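Long-range contact in butyryl-CoA dehydrogenase (Marinomonas mediterranea, PDB 6CXT), which belongs to the FAD-containing acyl-CoA dehydrogenase family and here holds flavin-adenine dinucleotide and FK4 in an assembly with an alpha/beta hydrolase fold protein: residues G177-T182 / G231-A236. Residues are numbered along the deposited sequence; the frame is centred on the assembly and turned at random.
Sequences GYLGQT and GARIFA. With FK4 (S-[2-({N-[(2R)-2-hydroxy-4-{[(R)-hydroxy(oxo)-lambda~5~-phosphanyl]oxy}-3,3-dimethylbutanoyl]-beta-alanyl}amino)ethyl] 1H-pyrrole-2-carbothioate), chain C.
Arg233 reaches out from the first turn of helix 231-245 to the phenol of Tyr178. From its CB, chi1 sets CG beside the backbone N, and CG passes 3.4 Å from Tyr178 OH. CD comes next, 4.0 Å from Leu179 CD2, with the two side chains running side by side in the same direction. A bend at chi3 (68°) sets NE, which forms a salt bridge with Glu55 OE1 of the neighbouring alpha/beta hydrolase fold chain. At the tip, NH1 donates to Tyr178 OH at 2.9 Å. That bond is bent, 143° at the hydrogen, and the oxygen is tilted somewhat out of the guanidinium plane; ring and guanidinium stand 84° apart.

Further back, Ala232 CB fits between Tyr178 CD1, at 3.7 Å, and the amide oxygen OE1 of Gln181, whose NE2 is held by Ile134 O. The same methyl comes closest to Tyr178 O, at 3.2 Å. A water links the backbones: it accepts from Gln181 N and Ala232 N and donates to Tyr178 O, 2.8 Å away, though other acceptors compete for its protons. Gly231 N also donates to Gln181 O, although that oxygen is less surely placed. Without a side chain, Gly231 brings its CA within 3.7 Å of Thr182 CA.

The contact thus ties the start of strand 181-187 in the middle domain to a C-terminal-domain helix; one turn after Ala232, Ala236 CB meets FK4 O28 at 3.4 Å. The amides of Gly231 and Ala232 appear to be met from segment 177-182, one directly and one through water, while the arginine charge, probably balanced by Glu55, extends the junction to the partner protein.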
loop_
_atom_site.group_PDB
_atom_site.type_symbol
_atom_site.label_atom_id
_atom_site.label_comp_id
_atom_site.label_asym_id
_atom_site.label_seq_id
_atom_site.Cartn_x
_atom_site.Cartn_y
_atom_site.Cartn_z
ATOM N N GLY B 177 9.214 28.135 28.049
ATOM C CA GLY B 177 8.662 27.051 27.150
ATOM C C GLY B 177 9.775 26.288 26.462
ATOM O O GLY B 177 10.666 25.711 27.117
ATOM N N TYR B 178 9.759 26.373 25.125
ATOM C CA TYR B 178 10.728 25.761 24.220
ATOM C C TYR B 178 12.167 26.101 24.525
ATOM O O TYR B 178 13.078 25.283 24.280
ATOM C CB TYR B 178 10.336 26.164 22.752
ATOM C CG TYR B 178 11.328 25.921 21.648
ATOM C CD1 TYR B 178 11.778 24.624 21.346
ATOM C CD2 TYR B 178 11.801 26.997 20.863
ATOM C CE1 TYR B 178 12.683 24.407 20.302
ATOM C CE2 TYR B 178 12.708 26.801 19.819
ATOM C CZ TYR B 178 13.143 25.495 19.537
ATOM O OH TYR B 178 14.026 25.296 18.496
ATOM N N LEU B 179 12.412 27.305 25.063
ATOM C CA LEU B 179 13.790 27.676 25.361
ATOM C C LEU B 179 14.032 27.644 26.894
ATOM O O LEU B 179 14.929 28.337 27.421
ATOM C CB LEU B 179 14.155 29.015 24.716
ATOM C CG LEU B 179 13.978 29.087 23.191
ATOM C CD1 LEU B 179 14.148 30.538 22.759
ATOM C CD2 LEU B 179 15.008 28.207 22.447
ATOM N N GLY B 180 13.204 26.852 27.575
ATOM C CA GLY B 180 13.320 26.642 29.029
ATOM C C GLY B 180 13.823 25.292 29.560
ATOM O O GLY B 180 13.556 24.946 30.743
ATOM N N GLN B 181 14.596 24.569 28.738
ATOM C CA GLN B 181 15.100 23.260 29.126
ATOM C C GLN B 181 16.584 23.305 29.053
ATOM O O GLN B 181 17.137 24.133 28.355
ATOM C CB GLN B 181 14.541 22.148 28.149
ATOM C CG GLN B 181 13.059 21.942 28.280
ATOM C CD GLN B 181 12.457 21.088 27.140
ATOM O OE1 GLN B 181 13.154 20.750 26.200
ATOM N NE2 GLN B 181 11.179 20.751 27.249
ATOM N N THR B 182 17.260 22.373 29.739
ATOM C CA THR B 182 18.711 22.288 29.718
ATOM C C THR B 182 19.160 20.818 29.702
ATOM O O THR B 182 18.480 19.965 30.270
ATOM C CB THR B 182 19.280 23.028 31.016
ATOM O OG1 THR B 182 18.795 24.397 31.021
ATOM C CG2 THR B 182 20.775 23.010 31.097
ATOM N N GLY B 231 18.470 23.327 25.996
ATOM C CA GLY B 231 18.162 21.885 26.065
ATOM C C GLY B 231 17.404 21.393 24.828
ATOM O O GLY B 231 17.817 20.385 24.210
ATOM N N ALA B 232 16.309 22.076 24.476
ATOM C CA ALA B 232 15.514 21.662 23.307
ATOM C C ALA B 232 16.323 21.611 22.008
ATOM O O ALA B 232 16.199 20.648 21.231
ATOM C CB ALA B 232 14.276 22.516 23.150
ATOM N N ARG B 233 17.161 22.615 21.769
ATOM C CA ARG B 233 17.968 22.691 20.555
ATOM C C ARG B 233 19.163 21.767 20.538
ATOM O O ARG B 233 19.562 21.250 19.481
ATOM C CB ARG B 233 18.328 24.152 20.202
ATOM C CG ARG B 233 17.056 24.966 19.909
ATOM C CD ARG B 233 17.287 26.451 19.610
ATOM N NE ARG B 233 17.982 26.642 18.346
ATOM C CZ ARG B 233 17.415 26.684 17.136
ATOM N NH1 ARG B 233 16.086 26.574 16.961
ATOM N NH2 ARG B 233 18.209 26.867 16.083
ATOM N N ILE B 234 19.750 21.519 21.699
ATOM C CA ILE B 234 20.785 20.501 21.788
ATOM C C ILE B 234 20.151 19.100 21.536
ATOM O O ILE B 234 20.759 18.272 20.869
ATOM C CB ILE B 234 21.499 20.539 23.176
ATOM C CG1 ILE B 234 22.373 21.820 23.214
ATOM C CG2 ILE B 234 22.402 19.294 23.383
ATOM C CD1 ILE B 234 23.080 22.080 24.527
ATOM N N PHE B 235 18.972 18.876 22.092
ATOM C CA PHE B 235 18.289 17.604 21.838
ATOM C C PHE B 235 18.012 17.462 20.315
ATOM O O PHE B 235 18.366 16.452 19.693
ATOM C CB PHE B 235 17.004 17.476 22.597
ATOM C CG PHE B 235 16.342 16.155 22.320
ATOM C CD1 PHE B 235 16.984 14.953 22.737
ATOM C CD2 PHE B 235 15.177 16.087 21.524
ATOM C CE1 PHE B 235 16.431 13.704 22.415
ATOM C CE2 PHE B 235 14.612 14.830 21.223
ATOM C CZ PHE B 235 15.238 13.660 21.672
ATOM N N ALA B 236 17.444 18.510 19.699
ATOM C CA ALA B 236 17.269 18.484 18.237
ATOM C C ALA B 236 18.574 18.177 17.517
ATOM O O ALA B 236 18.589 17.394 16.543
ATOM C CB ALA B 236 16.619 19.772 17.712
HETATM O O01 FK4 C . 13.126 20.143 15.784
HETATM P P02 FK4 C . 12.363 20.524 17.096
HETATM O O03 FK4 C . 11.380 19.448 17.678
HETATM C C04 FK4 C . 10.641 18.656 16.793
HETATM C C05 FK4 C . 9.347 18.129 17.338
HETATM C C06 FK4 C . 8.703 17.242 16.240
HETATM C C07 FK4 C . 8.448 19.348 17.682
HETATM C C08 FK4 C . 9.556 17.337 18.655
HETATM O O09 FK4 C . 8.357 17.118 19.357
HETATM C C10 FK4 C . 10.327 16.016 18.458
HETATM N N11 FK4 C . 9.570 14.840 18.859
HETATM C C12 FK4 C . 10.178 13.567 18.693
HETATM C C13 FK4 C . 10.943 13.124 19.959
HETATM C C14 FK4 C . 12.038 12.189 19.668
HETATM N N15 FK4 C . 12.300 11.379 20.779
HETATM C C16 FK4 C . 13.417 10.435 20.730
HETATM C C17 FK4 C . 13.996 10.165 22.132
HETATM S S18 FK4 C . 15.609 9.439 22.073
HETATM C C19 FK4 C . 15.312 7.888 21.223
HETATM C C20 FK4 C . 16.590 7.157 21.345
HETATM C C21 FK4 C . 16.838 5.827 21.090
HETATM C C22 FK4 C . 18.217 5.649 21.328
HETATM C C23 FK4 C . 18.771 6.887 21.736
HETATM N N24 FK4 C . 17.798 7.822 21.743
HETATM O O25 FK4 C . 14.141 7.456 21.140
HETATM O O26 FK4 C . 12.670 12.149 18.615
HETATM O O27 FK4 C . 11.487 15.904 17.936
HETATM O O28 FK4 C . 13.384 20.821 18.143
HETATM O O HOH W 1 15.186 24.422 25.825
#